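Local coordinates for protein 3-oxosteroid 1-dehydrogenase (Sterolibacterium denitrificans, PDB 7P18) that probably catalyses, with FAD as cofactor, the delta1-dehydrogenation of 3-oxosteroids to 3-oxo-delta(1)-steroids, passing the electrons to an acceptor, at residues V13-L21 with D40-V48; A169-P177 with R465-K473. All coordinates share one frame; numbering follows the deposited sequence.

Interaction 1: residues V13-L21 with D40-V48. With FAD (flavin-adenine dinucleotide), chain C.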
ATOM      1  N   VAL A  13      18.010   7.872  -3.680  1.00 25.96           N
ATOM      2  CA  VAL A  13      16.976   8.631  -4.443  1.00 26.62           C
ATOM      3  C   VAL A  13      15.584   8.216  -3.981  1.00 25.69           C
ATOM      4  O   VAL A  13      15.193   7.047  -4.180  1.00 24.42           O
ATOM      5  CB  VAL A  13      17.170   8.434  -5.942  1.00 26.82           C
ATOM      6  CG1 VAL A  13      16.150   9.245  -6.732  1.00 28.55           C
ATOM      7  CG2 VAL A  13      18.597   8.770  -6.339  1.00 28.15           C
ATOM      8  N   GLY A  14      14.855   9.179  -3.401  1.00 25.55           N
ATOM      9  CA  GLY A  14      13.498   8.994  -2.885  1.00 25.29           C
ATOM     10  C   GLY A  14      13.522   9.033  -1.377  1.00 23.88           C
ATOM     11  O   GLY A  14      14.553   8.728  -0.809  1.00 26.38           O
ATOM     12  N   SER A  15      12.419   9.398  -0.725  1.00 22.69           N
ATOM     13  CA  SER A  15      12.281   9.341   0.746  1.00 22.31           C
ATOM     14  C   SER A  15      11.051   8.532   1.141  1.00 23.22           C
ATOM     15  O   SER A  15      10.485   8.839   2.180  1.00 22.82           O
ATOM     16  CB  SER A  15      12.290  10.714   1.405  1.00 22.55           C
ATOM     17  OG  SER A  15      11.162  11.457   0.984  1.00 25.72           O
ATOM     18  N   GLY A  16      10.726   7.440   0.426  1.00 21.48           N
ATOM     19  CA  GLY A  16       9.794   6.450   0.982  1.00 21.63           C
ATOM     20  C   GLY A  16      10.447   5.687   2.125  1.00 20.75           C
ATOM     21  O   GLY A  16      11.593   5.969   2.453  1.00 23.22           O
ATOM     22  N   ALA A  17       9.747   4.743   2.707  1.00 21.37           N
ATOM     23  CA  ALA A  17      10.230   3.995   3.888  1.00 23.09           C
ATOM     24  C   ALA A  17      11.478   3.184   3.491  1.00 22.81           C
ATOM     25  O   ALA A  17      12.464   3.156   4.273  1.00 22.29           O
ATOM     26  CB  ALA A  17       9.118   3.130   4.403  1.00 23.18           C
ATOM     27  N   GLY A  18      11.443   2.509   2.348  1.00 23.04           N
ATOM     28  CA  GLY A  18      12.594   1.694   1.877  1.00 22.31           C
ATOM     29  C   GLY A  18      13.850   2.552   1.795  1.00 23.34           C
ATOM     30  O   GLY A  18      14.920   2.171   2.334  1.00 21.63           O
ATOM     31  N   ALA A  19      13.729   3.726   1.182  1.00 21.44           N
ATOM     32  CA  ALA A  19      14.854   4.670   0.989  1.00 22.82           C
ATOM     33  C   ALA A  19      15.393   5.139   2.337  1.00 23.37           C
ATOM     34  O   ALA A  19      16.622   5.113   2.502  1.00 25.07           O
ATOM     35  CB  ALA A  19      14.414   5.829   0.110  1.00 23.30           C
ATOM     36  N   MET A  20      14.533   5.560   3.262  1.00 22.95           N
ATOM     37  CA  MET A  20      14.987   6.121   4.545  1.00 25.08           C
ATOM     38  C   MET A  20      15.603   5.010   5.416  1.00 26.42           C
ATOM     39  O   MET A  20      16.633   5.278   6.108  1.00 25.16           O
ATOM     40  CB  MET A  20      13.832   6.849   5.239  1.00 26.70           C
ATOM     41  CG  MET A  20      13.395   8.152   4.482  1.00 27.69           C
ATOM     42  SD  MET A  20      12.393   9.274   5.555  1.00 26.95           S
ATOM     43  CE  MET A  20      10.805   8.458   5.484  1.00 26.53           C
ATOM     44  N   LEU A  21      15.022   3.798   5.391  1.00 25.91           N
ATOM     45  CA  LEU A  21      15.578   2.615   6.113  1.00 23.03           C
ATOM     46  C   LEU A  21      16.984   2.323   5.580  1.00 23.36           C
ATOM     47  O   LEU A  21      17.915   2.187   6.406  1.00 23.82           O
ATOM     48  CB  LEU A  21      14.648   1.406   5.946  1.00 23.47           C
ATOM     49  CG  LEU A  21      14.933   0.165   6.817  1.00 23.23           C
ATOM     50  CD1 LEU A  21      16.103  -0.629   6.276  1.00 24.15           C
ATOM     51  CD2 LEU A  21      15.185   0.534   8.254  1.00 24.54           C
ATOM     52  N   ASP A  40       8.084  18.407  -1.989  1.00 28.12           N
ATOM     53  CA  ASP A  40       8.189  19.342  -0.840  1.00 29.37           C
ATOM     54  C   ASP A  40       7.997  18.572   0.463  1.00 27.70           C
ATOM     55  O   ASP A  40       8.153  19.193   1.515  1.00 30.46           O
ATOM     56  CB  ASP A  40       7.135  20.463  -0.953  1.00 32.39           C
ATOM     57  CG  ASP A  40       5.708  19.963  -1.081  1.00 35.72           C
ATOM     58  OD1 ASP A  40       5.440  19.070  -1.931  1.00 39.88           O
ATOM     59  OD2 ASP A  40       4.865  20.435  -0.321  1.00 45.00           O
ATOM     60  N   LYS A  41       7.678  17.263   0.404  1.00 28.42           N
ATOM     61  CA  LYS A  41       7.404  16.449   1.624  1.00 25.55           C
ATOM     62  C   LYS A  41       8.247  15.158   1.571  1.00 23.57           C
ATOM     63  O   LYS A  41       8.503  14.689   0.465  1.00 23.64           O
ATOM     64  CB  LYS A  41       5.929  16.069   1.733  1.00 26.57           C
ATOM     65  CG  LYS A  41       4.911  17.209   1.689  1.00 28.06           C
ATOM     66  CD  LYS A  41       4.940  18.094   2.928  1.00 28.07           C
ATOM     67  CE  LYS A  41       4.009  19.295   2.839  1.00 29.45           C
ATOM     68  NZ  LYS A  41       4.219  20.198   4.002  1.00 30.40           N
ATOM     69  N   TYR A  42       8.641  14.613   2.724  1.00 25.58           N
ATOM     70  CA  TYR A  42       9.292  13.272   2.815  1.00 25.70           C
ATOM     71  C   TYR A  42       8.215  12.211   3.095  1.00 25.27           C
ATOM     72  O   TYR A  42       7.156  12.544   3.680  1.00 25.38           O
ATOM     73  CB  TYR A  42      10.405  13.223   3.860  1.00 25.59           C
ATOM     74  CG  TYR A  42      10.015  13.607   5.260  1.00 30.53           C
ATOM     75  CD1 TYR A  42       9.443  12.681   6.114  1.00 28.45           C
ATOM     76  CD2 TYR A  42      10.217  14.898   5.739  1.00 28.99           C
ATOM     77  CE1 TYR A  42       9.075  13.024   7.397  1.00 27.23           C
ATOM     78  CE2 TYR A  42       9.850  15.248   7.029  1.00 25.83           C
ATOM     79  CZ  TYR A  42       9.280  14.307   7.857  1.00 25.06           C
ATOM     80  OH  TYR A  42       8.924  14.606   9.127  1.00 29.21           O
ATOM     81  N   GLY A  43       8.474  10.968   2.679  1.00 24.60           N
ATOM     82  CA  GLY A  43       7.639   9.814   3.069  1.00 25.02           C
ATOM     83  C   GLY A  43       6.910   9.177   1.915  1.00 25.18           C
ATOM     84  O   GLY A  43       6.693   7.963   1.992  1.00 25.62           O
ATOM     85  N   GLY A  44       6.563   9.928   0.861  1.00 24.96           N
ATOM     86  CA  GLY A  44       5.925   9.364  -0.350  1.00 24.58           C
ATOM     87  C   GLY A  44       4.667   8.566  -0.048  1.00 23.59           C
ATOM     88  O   GLY A  44       3.993   8.866   0.956  1.00 24.74           O
ATOM     89  N   THR A  45       4.353   7.560  -0.868  1.00 22.39           N
ATOM     90  CA  THR A  45       3.151   6.696  -0.658  1.00 23.50           C
ATOM     91  C   THR A  45       3.280   6.018   0.701  1.00 23.86           C
ATOM     92  O   THR A  45       2.258   5.776   1.353  1.00 21.90           O
ATOM     93  CB  THR A  45       2.982   5.653  -1.763  1.00 22.08           C
ATOM     94  OG1 THR A  45       3.222   6.232  -3.056  1.00 23.94           O
ATOM     95  CG2 THR A  45       1.613   5.019  -1.704  1.00 20.83           C
ATOM     96  N   SER A  46       4.518   5.731   1.119  1.00 23.80           N
ATOM     97  CA  SER A  46       4.780   5.012   2.384  1.00 22.23           C
ATOM     98  C   SER A  46       4.060   5.767   3.515  1.00 21.89           C
ATOM     99  O   SER A  46       3.387   5.139   4.363  1.00 23.78           O
ATOM    100  CB  SER A  46       6.293   4.903   2.581  1.00 21.91           C
ATOM    101  OG  SER A  46       6.918   4.193   1.511  1.00 20.86           O
ATOM    102  N   ALA A  47       4.177   7.091   3.511  1.00 22.01           N
ATOM    103  CA  ALA A  47       3.648   7.965   4.583  1.00 23.74           C
ATOM    104  C   ALA A  47       2.118   7.895   4.664  1.00 25.69           C
ATOM    105  O   ALA A  47       1.592   8.079   5.778  1.00 27.80           O
ATOM    106  CB  ALA A  47       4.141   9.368   4.356  1.00 23.52           C
ATOM    107  N   VAL A  48       1.426   7.663   3.542  1.00 24.80           N
ATOM    108  CA  VAL A  48      -0.063   7.660   3.485  1.00 24.41           C
ATOM    109  C   VAL A  48      -0.597   6.226   3.528  1.00 24.93           C
ATOM    110  O   VAL A  48      -1.791   6.030   3.315  1.00 24.53           O
ATOM    111  CB  VAL A  48      -0.567   8.473   2.267  1.00 25.18           C
ATOM    112  CG1 VAL A  48      -0.077   9.906   2.343  1.00 24.65           C
ATOM    113  CG2 VAL A  48      -0.217   7.849   0.936  1.00 26.71           C
TER
HETATM  114  PA  FAD C 601       7.110   5.800  -2.097  1.00 22.25           P
HETATM  115  O1A FAD C 601       6.732   5.468  -0.698  1.00 20.93           O
HETATM  116  O2A FAD C 601       5.990   6.444  -2.870  1.00 21.24           O
HETATM  117  O5B FAD C 601       8.373   6.754  -2.029  1.00 22.27           O
HETATM  118  C5B FAD C 601       8.968   7.213  -3.271  1.00 21.40           C
HETATM  119  C4B FAD C 601       9.464   8.611  -3.060  1.00 20.82           C
HETATM  120  O4B FAD C 601      10.356   8.962  -4.153  1.00 24.47           O
HETATM  121  C3B FAD C 601       8.379   9.708  -3.019  1.00 22.05           C
HETATM  122  O3B FAD C 601       8.534  10.543  -1.876  1.00 22.28           O
HETATM  123  C2B FAD C 601       8.585  10.462  -4.335  1.00 24.19           C
HETATM  124  O2B FAD C 601       8.102  11.798  -4.291  1.00 23.55           O
HETATM  125  C1B FAD C 601      10.085  10.275  -4.568  1.00 23.41           C
HETATM  126  N9A FAD C 601      10.518  10.458  -5.954  1.00 24.23           N
HETATM  127  C8A FAD C 601       9.852  10.167  -7.110  1.00 22.74           C
HETATM  128  N7A FAD C 601      10.512  10.562  -8.195  1.00 24.82           N
HETATM  129  C5A FAD C 601      11.697  11.098  -7.706  1.00 22.91           C
HETATM  130  C6A FAD C 601      12.819  11.674  -8.339  1.00 22.67           C
HETATM  131  N6A FAD C 601      12.919  11.878  -9.658  1.00 22.78           N
HETATM  132  N1A FAD C 601      13.822  12.107  -7.546  1.00 22.24           N
HETATM  133  C2A FAD C 601      13.706  11.946  -6.225  1.00 23.26           C
HETATM  134  N3A FAD C 601      12.671  11.489  -5.511  1.00 23.85           N
HETATM  135  C4A FAD C 601      11.700  11.049  -6.331  1.00 24.95           C
HETATM  136  N1  FAD C 601       1.769  -1.412   1.269  1.00 21.16           N
HETATM  137  C2  FAD C 601       2.116  -2.237   2.283  1.00 23.27           C
HETATM  138  O2  FAD C 601       2.975  -3.123   2.121  1.00 21.63           O
HETATM  139  N3  FAD C 601       1.578  -2.115   3.501  1.00 21.91           N
HETATM  140  C4  FAD C 601       0.455  -1.349   3.738  1.00 24.80           C
HETATM  141  O4  FAD C 601       0.083  -1.201   4.897  1.00 23.17           O
HETATM  142  C4X FAD C 601       0.022  -0.483   2.697  1.00 24.67           C
HETATM  143  N5  FAD C 601      -1.027   0.298   2.895  1.00 24.67           N
HETATM  144  C5X FAD C 601      -1.364   1.176   1.891  1.00 22.08           C
HETATM  145  C6  FAD C 601      -2.421   2.090   2.110  1.00 25.62           C
HETATM  146  C7  FAD C 601      -2.720   3.088   1.193  1.00 25.05           C
HETATM  147  C7M FAD C 601      -3.836   4.076   1.462  1.00 24.43           C
HETATM  148  C8  FAD C 601      -1.915   3.224   0.048  1.00 23.71           C
HETATM  149  C8M FAD C 601      -2.199   4.323  -0.960  1.00 27.91           C
HETATM  150  C9  FAD C 601      -0.936   2.287  -0.218  1.00 22.55           C
HETATM  151  C9A FAD C 601      -0.598   1.282   0.709  1.00 23.19           C
HETATM  152  N10 FAD C 601       0.406   0.329   0.476  1.00 22.20           N
HETATM  153  C10 FAD C 601       0.773  -0.566   1.473  1.00 23.65           C
HETATM  154  C1' FAD C 601       1.270   0.425  -0.706  1.00 20.37           C
HETATM  155  C2' FAD C 601       2.567   1.181  -0.341  1.00 20.47           C
HETATM  156  O2' FAD C 601       2.313   2.450   0.259  1.00 19.97           O
HETATM  157  C3' FAD C 601       3.507   1.370  -1.544  1.00 19.24           C
HETATM  158  O3' FAD C 601       3.529   0.215  -2.386  1.00 20.05           O
HETATM  159  C4' FAD C 601       4.899   1.749  -1.083  1.00 20.17           C
HETATM  160  O4' FAD C 601       4.783   2.883  -0.234  1.00 21.86           O
HETATM  161  C5' FAD C 601       5.866   2.040  -2.210  1.00 20.20           C
HETATM  162  O5' FAD C 601       7.087   2.481  -1.585  1.00 20.79           O
HETATM  163  P   FAD C 601       8.249   3.117  -2.464  1.00 21.66           P
HETATM  164  O1P FAD C 601       9.268   3.447  -1.460  1.00 21.93           O
HETATM  165  O2P FAD C 601       8.552   2.335  -3.662  1.00 20.91           O
HETATM  166  O3P FAD C 601       7.592   4.528  -2.971  1.00 22.35           O
HETATM  167  O   HOH W   1       8.981   2.089   0.954  1.00 21.06           O

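Interaction 2: residues A169-P177 with R465-K473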
ATOM      1  N   ALA A 169      -7.885   0.115  15.606  1.00 48.75           N
ATOM      2  CA  ALA A 169      -8.968   0.299  14.615  1.00 48.03           C
ATOM      3  C   ALA A 169      -9.819  -0.963  14.561  1.00 55.31           C
ATOM      4  O   ALA A 169     -10.958  -0.859  14.996  1.00 67.19           O
ATOM      5  CB  ALA A 169      -8.423   0.646  13.242  1.00 52.84           C
ATOM      6  N   HIS A 170      -9.267  -2.081  14.054  1.00 47.27           N
ATOM      7  CA  HIS A 170      -9.966  -3.264  13.469  1.00 46.78           C
ATOM      8  C   HIS A 170     -11.238  -3.596  14.261  1.00 48.49           C
ATOM      9  O   HIS A 170     -12.250  -3.965  13.644  1.00 45.49           O
ATOM     10  CB  HIS A 170      -9.031  -4.486  13.388  1.00 43.48           C
ATOM     11  CG  HIS A 170      -9.748  -5.759  13.131  1.00 40.70           C
ATOM     12  ND1 HIS A 170     -10.050  -6.636  14.149  1.00 38.78           N
ATOM     13  CD2 HIS A 170     -10.230  -6.313  12.013  1.00 35.05           C
ATOM     14  CE1 HIS A 170     -10.710  -7.660  13.674  1.00 41.43           C
ATOM     15  NE2 HIS A 170     -10.853  -7.470  12.370  1.00 38.16           N
ATOM     16  N   VAL A 171     -11.160  -3.462  15.582  1.00 47.96           N
ATOM     17  CA  VAL A 171     -12.274  -3.635  16.552  1.00 52.82           C
ATOM     18  C   VAL A 171     -13.525  -2.875  16.078  1.00 52.00           C
ATOM     19  O   VAL A 171     -14.639  -3.418  16.163  1.00 58.77           O
ATOM     20  CB  VAL A 171     -11.821  -3.109  17.928  1.00 54.17           C
ATOM     21  CG1 VAL A 171     -12.997  -2.997  18.865  1.00 57.33           C
ATOM     22  CG2 VAL A 171     -10.694  -3.931  18.529  1.00 55.65           C
ATOM     23  N   MET A 172     -13.338  -1.639  15.609  0.52 50.63           N
ATOM     24  CA  MET A 172     -14.434  -0.709  15.226  0.52 50.82           C
ATOM     25  C   MET A 172     -15.065  -1.135  13.888  0.52 53.75           C
ATOM     26  O   MET A 172     -16.308  -1.092  13.785  0.52 52.95           O
ATOM     27  CB  MET A 172     -13.900   0.718  15.120  0.52 49.65           C
ATOM     28  CG  MET A 172     -13.378   1.257  16.447  0.52 49.77           C
ATOM     29  SD  MET A 172     -12.710   2.935  16.351  0.52 49.91           S
ATOM     30  CE  MET A 172     -13.544   3.559  14.891  0.52 50.11           C
ATOM     31  N   LEU A 173     -14.244  -1.524  12.901  1.00 54.37           N
ATOM     32  CA  LEU A 173     -14.716  -1.928  11.536  1.00 52.67           C
ATOM     33  C   LEU A 173     -15.439  -3.282  11.622  1.00 55.93           C
ATOM     34  O   LEU A 173     -16.470  -3.443  10.931  1.00 58.22           O
ATOM     35  CB  LEU A 173     -13.524  -1.998  10.565  1.00 56.24           C
ATOM     36  CG  LEU A 173     -13.834  -2.155   9.073  1.00 57.49           C
ATOM     37  CD1 LEU A 173     -14.172  -3.584   8.697  1.00 60.15           C
ATOM     38  CD2 LEU A 173     -14.930  -1.212   8.617  1.00 53.12           C
ATOM     39  N   ALA A 174     -14.929  -4.215  12.441  1.00 51.40           N
ATOM     40  CA  ALA A 174     -15.532  -5.559  12.627  1.00 55.55           C
ATOM     41  C   ALA A 174     -16.704  -5.480  13.631  1.00 53.98           C
ATOM     42  O   ALA A 174     -17.507  -6.462  13.674  1.00 44.46           O
ATOM     43  CB  ALA A 174     -14.483  -6.552  13.061  1.00 58.69           C
ATOM     44  N   LYS A 175     -16.816  -4.355  14.360  1.00 47.90           N
ATOM     45  CA  LYS A 175     -17.888  -4.101  15.367  1.00 54.04           C
ATOM     46  C   LYS A 175     -17.767  -5.129  16.504  1.00 60.72           C
ATOM     47  O   LYS A 175     -18.768  -5.802  16.827  1.00 60.13           O
ATOM     48  CB  LYS A 175     -19.285  -4.180  14.731  1.00 49.42           C
ATOM     49  CG  LYS A 175     -19.523  -3.209  13.580  1.00 54.94           C
ATOM     50  CD  LYS A 175     -20.956  -2.753  13.421  1.00 62.59           C
ATOM     51  CE  LYS A 175     -21.052  -1.473  12.617  1.00 61.49           C
ATOM     52  NZ  LYS A 175     -21.878  -0.448  13.301  1.00 70.14           N
ATOM     53  N   GLU A 176     -16.569  -5.289  17.058  1.00 52.81           N
ATOM     54  CA  GLU A 176     -16.322  -6.199  18.196  1.00 55.63           C
ATOM     55  C   GLU A 176     -16.693  -5.456  19.479  1.00 50.14           C
ATOM     56  O   GLU A 176     -16.834  -4.236  19.452  1.00 47.05           O
ATOM     57  CB  GLU A 176     -14.864  -6.671  18.172  1.00 55.78           C
ATOM     58  CG  GLU A 176     -14.489  -7.368  16.875  1.00 54.36           C
ATOM     59  CD  GLU A 176     -13.134  -8.046  16.922  1.00 54.84           C
ATOM     60  OE1 GLU A 176     -12.245  -7.532  17.626  1.00 57.61           O
ATOM     61  OE2 GLU A 176     -12.983  -9.111  16.289  1.00 56.32           O
ATOM     62  N   PRO A 177     -16.873  -6.174  20.616  1.00 53.11           N
ATOM     63  CA  PRO A 177     -17.109  -5.555  21.919  1.00 53.62           C
ATOM     64  C   PRO A 177     -15.979  -4.642  22.387  1.00 50.10           C
ATOM     65  O   PRO A 177     -14.874  -5.030  22.197  1.00 51.97           O
ATOM     66  CB  PRO A 177     -17.109  -6.727  22.914  1.00 58.37           C
ATOM     67  CG  PRO A 177     -17.389  -7.948  22.080  1.00 58.88           C
ATOM     68  CD  PRO A 177     -16.845  -7.644  20.699  1.00 60.63           C
ATOM     69  N   ARG A 465     -13.275 -13.327   6.386  1.00 23.36           N
ATOM     70  CA  ARG A 465     -14.093 -13.094   7.608  1.00 23.08           C
ATOM     71  C   ARG A 465     -13.421 -12.091   8.541  1.00 24.41           C
ATOM     72  O   ARG A 465     -14.127 -11.510   9.351  1.00 26.29           O
ATOM     73  CB  ARG A 465     -14.345 -14.419   8.323  1.00 24.13           C
ATOM     74  CG  ARG A 465     -15.183 -15.383   7.502  1.00 23.83           C
ATOM     75  CD  ARG A 465     -15.698 -16.550   8.284  1.00 27.64           C
ATOM     76  NE  ARG A 465     -14.699 -17.476   8.777  1.00 30.38           N
ATOM     77  CZ  ARG A 465     -14.311 -18.600   8.165  1.00 30.59           C
ATOM     78  NH1 ARG A 465     -14.764 -18.927   6.968  1.00 31.25           N
ATOM     79  NH2 ARG A 465     -13.428 -19.390   8.754  1.00 31.42           N
ATOM     80  N   TYR A 466     -12.120 -11.829   8.405  1.00 24.08           N
ATOM     81  CA  TYR A 466     -11.395 -10.867   9.265  1.00 25.58           C
ATOM     82  C   TYR A 466     -12.092  -9.497   9.249  1.00 25.39           C
ATOM     83  O   TYR A 466     -12.120  -8.828  10.281  1.00 24.83           O
ATOM     84  CB  TYR A 466      -9.932 -10.755   8.841  1.00 26.06           C
ATOM     85  CG  TYR A 466      -9.075  -9.872   9.711  1.00 25.84           C
ATOM     86  CD1 TYR A 466      -8.848 -10.149  11.050  1.00 28.10           C
ATOM     87  CD2 TYR A 466      -8.462  -8.751   9.184  1.00 27.68           C
ATOM     88  CE1 TYR A 466      -8.058  -9.319  11.837  1.00 28.96           C
ATOM     89  CE2 TYR A 466      -7.664  -7.915   9.949  1.00 29.64           C
ATOM     90  CZ  TYR A 466      -7.462  -8.199  11.289  1.00 29.31           C
ATOM     91  OH  TYR A 466      -6.641  -7.339  11.957  1.00 31.31           O
ATOM     92  N   TYR A 467     -12.563  -9.045   8.087  1.00 25.34           N
ATOM     93  CA  TYR A 467     -13.201  -7.726   7.898  1.00 26.01           C
ATOM     94  C   TYR A 467     -14.711  -7.886   7.694  1.00 24.40           C
ATOM     95  O   TYR A 467     -15.339  -6.924   7.230  1.00 25.75           O
ATOM     96  CB  TYR A 467     -12.497  -6.982   6.758  1.00 26.56           C
ATOM     97  CG  TYR A 467     -11.174  -6.352   7.123  1.00 27.11           C
ATOM     98  CD1 TYR A 467     -11.007  -5.538   8.234  1.00 29.07           C
ATOM     99  CD2 TYR A 467     -10.074  -6.532   6.292  1.00 28.93           C
ATOM    100  CE1 TYR A 467      -9.787  -4.937   8.533  1.00 31.40           C
ATOM    101  CE2 TYR A 467      -8.851  -5.935   6.569  1.00 30.27           C
ATOM    102  CZ  TYR A 467      -8.695  -5.174   7.710  1.00 33.41           C
ATOM    103  OH  TYR A 467      -7.476  -4.616   7.913  1.00 33.98           O
ATOM    104  N   GLY A 468     -15.278  -9.060   7.971  1.00 24.44           N
ATOM    105  CA  GLY A 468     -16.738  -9.224   8.095  1.00 22.36           C
ATOM    106  C   GLY A 468     -17.270  -8.601   9.399  1.00 23.19           C
ATOM    107  O   GLY A 468     -16.478  -8.045  10.177  1.00 28.03           O
ATOM    108  N   ASP A 469     -18.571  -8.674   9.615  1.00 27.49           N
ATOM    109  CA  ASP A 469     -19.232  -8.200  10.863  1.00 28.29           C
ATOM    110  C   ASP A 469     -19.424  -9.434  11.757  1.00 27.68           C
ATOM    111  O   ASP A 469     -20.192 -10.318  11.382  1.00 27.07           O
ATOM    112  CB  ASP A 469     -20.543  -7.487  10.549  1.00 26.01           C
ATOM    113  CG  ASP A 469     -21.249  -6.880  11.758  1.00 30.30           C
ATOM    114  OD1 ASP A 469     -20.996  -7.339  12.914  1.00 31.72           O
ATOM    115  OD2 ASP A 469     -22.026  -5.973  11.524  1.00 30.12           O
ATOM    116  N   TYR A 470     -18.610  -9.504  12.804  1.00 36.27           N
ATOM    117  CA  TYR A 470     -18.650 -10.420  13.976  1.00 46.21           C
ATOM    118  C   TYR A 470     -20.093 -10.860  14.300  1.00 39.21           C
ATOM    119  O   TYR A 470     -20.355 -12.072  14.475  1.00 38.69           O
ATOM    120  CB  TYR A 470     -17.955  -9.651  15.106  1.00 54.98           C
ATOM    121  CG  TYR A 470     -18.140 -10.169  16.505  1.00 66.21           C
ATOM    122  CD1 TYR A 470     -17.426 -11.271  16.949  1.00 73.82           C
ATOM    123  CD2 TYR A 470     -18.974  -9.523  17.404  1.00 66.90           C
ATOM    124  CE1 TYR A 470     -17.543 -11.734  18.251  1.00 75.34           C
ATOM    125  CE2 TYR A 470     -19.108  -9.975  18.708  1.00 74.11           C
ATOM    126  CZ  TYR A 470     -18.394 -11.088  19.132  1.00 79.84           C
ATOM    127  OH  TYR A 470     -18.521 -11.558  20.409  1.00 80.46           O
ATOM    128  N   ASN A 471     -21.032  -9.909  14.349  1.00 38.79           N
ATOM    129  CA  ASN A 471     -22.445 -10.109  14.800  1.00 41.01           C
ATOM    130  C   ASN A 471     -23.251 -10.886  13.763  1.00 41.69           C
ATOM    131  O   ASN A 471     -24.320 -11.417  14.116  1.00 40.19           O
ATOM    132  CB  ASN A 471     -23.119  -8.764  15.091  1.00 44.14           C
ATOM    133  CG  ASN A 471     -22.306  -7.967  16.091  1.00 49.80           C
ATOM    134  OD1 ASN A 471     -22.307  -8.306  17.274  1.00 56.64           O
ATOM    135  ND2 ASN A 471     -21.539  -6.980  15.638  1.00 45.59           N
ATOM    136  N   VAL A 472     -22.784 -10.978  12.512  1.00 31.05           N
ATOM    137  CA  VAL A 472     -23.657 -11.471  11.416  1.00 29.31           C
ATOM    138  C   VAL A 472     -23.330 -12.942  11.185  1.00 33.32           C
ATOM    139  O   VAL A 472     -22.126 -13.301  11.024  1.00 33.03           O
ATOM    140  CB  VAL A 472     -23.522 -10.587  10.158  1.00 30.47           C
ATOM    141  CG1 VAL A 472     -24.202 -11.192   8.973  1.00 29.60           C
ATOM    142  CG2 VAL A 472     -23.992  -9.167  10.427  1.00 33.38           C
ATOM    143  N   LYS A 473     -24.383 -13.771  11.195  1.00 32.80           N
ATOM    144  CA  LYS A 473     -24.304 -15.249  11.154  1.00 36.45           C
ATOM    145  C   LYS A 473     -25.319 -15.710  10.126  1.00 33.69           C
ATOM    146  O   LYS A 473     -26.280 -15.001   9.887  1.00 46.96           O
ATOM    147  CB  LYS A 473     -24.482 -15.849  12.556  1.00 38.22           C
ATOM    148  CG  LYS A 473     -23.393 -15.448  13.537  1.00 40.77           C
ATOM    149  CD  LYS A 473     -23.431 -16.079  14.915  1.00 44.95           C
ATOM    150  CE  LYS A 473     -22.303 -15.523  15.764  1.00 54.46           C
ATOM    151  NZ  LYS A 473     -22.316 -16.040  17.157  1.00 58.02           N
TER
HETATM  152  O   HOH W   2     -12.559  -9.974  12.935  1.00 37.70           O

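Interaction 1: residues V13-L21 with D40-V48
The dinucleotide-binding turn of the Rossmann fold, which fits the GxGxxA pattern with G14, G16 and A19, meets segment 40-48, a loop running into short helix 44-47, around the diphosphate of FAD, chiefly through S15 with G43 and A17 with S46. The turn joins strand 10-13 to helix 17-28 in the beta-alpha-beta crossover that leads on to strand 33-36. At one end G43 N donates to S15 OG (3.2 Å, 154° at the hydrogen) and, weakly, to S15 O. The S15 hydroxyl reaches this amide because chi1 of 64° places it between its own backbone N and carbonyl carbon; it also bonds E37, whose carboxylate binds FAD. A valine in its place would probably leave the G43 amide with only its weak bond to S15 O and deprive E37 of a partner that helps to position it. Between the two ends the chains run close, and G16 CA points a hydrogen at G43 O over 3.6 Å. A beta-carbon on G16 would lie only 2.4 Å from FAD O1P, and one on G14 would run into FAD O4B. At the other end the hydroxyl of S46 is the hub: it donates to FAD O1A at 2.6 Å and accepts from FAD O4' and, almost straight (176°), from A17 N. A17 sits in the first turn of helix 17-28, so the positive end of the helix dipole probably helps to offset the phosphate charge. T45 adds two bonds to a second oxygen, its N and OG1 each donating to FAD O2A at 2.8 Å. A water bridges the two segments and the cofactor: it accepts from G18 N at 2.9 Å and donates to S46 OG and FAD O1P.

Interaction 2: residues A169-P177 with R465-K473
The C-terminal turn of helix 166-174 packs against the end of helix 462-466 and the loop that follows it, with H170 against Y466 at one end. Y466 holds the imidazole in two ways. Its ring lies over one face of H170 in an offset stack, centroids 4.0 Å apart and planes 7° from parallel, while its carbonyl O takes the H170 NE2 hydrogen at 2.8 Å, almost in the imidazole plane. With CG anti to the backbone N (chi1 166°), the H170 ring swings out to both. Y467 completes the aromatic cluster at the imidazole edge; its CD1 meets L173 CD1 at 3.7 Å, and its OH bonds Y115, a residue of the steroid pocket. A Schellman motif ends helix 166-174, with K175 at positive phi as its C-prime residue and E176 N bonded to V171 O. K175 O accepts from N471 ND2 at 3.2 Å. That amide is steadied from its own chain: D469 OD1 takes N471 ND2 on its syn side (2.8 Å) and also N471 N, which makes an Asx turn, while D469 OD2 bonds Y395. Beyond it the Y470 side chain crosses P177 at about a right angle, CE2 3.8 Å from P177 CD, and Y470 N makes a weak bond to A174 O.

How the interactions relate
Interaction 1 comes first along the chain and closes before interaction 2 opens; their centres are 32 Å apart, on opposite sides of the chain's centre, and the nearest atoms stay about 13 Å from each other. Interaction 1 is local in sequence and sits at the end of strand 10-13 of the parallel sheet, which also holds strand 33-36. Interaction 2 spans almost 290 residues, tying helix 166-174 to helix 462-466 near the periphery. Both flank the catalytic region, interaction 1 by holding the FAD diphosphate, where the side chain of S46 is about 11 Å from the bound steroid, and interaction 2 through a neighbour of the steroid pocket.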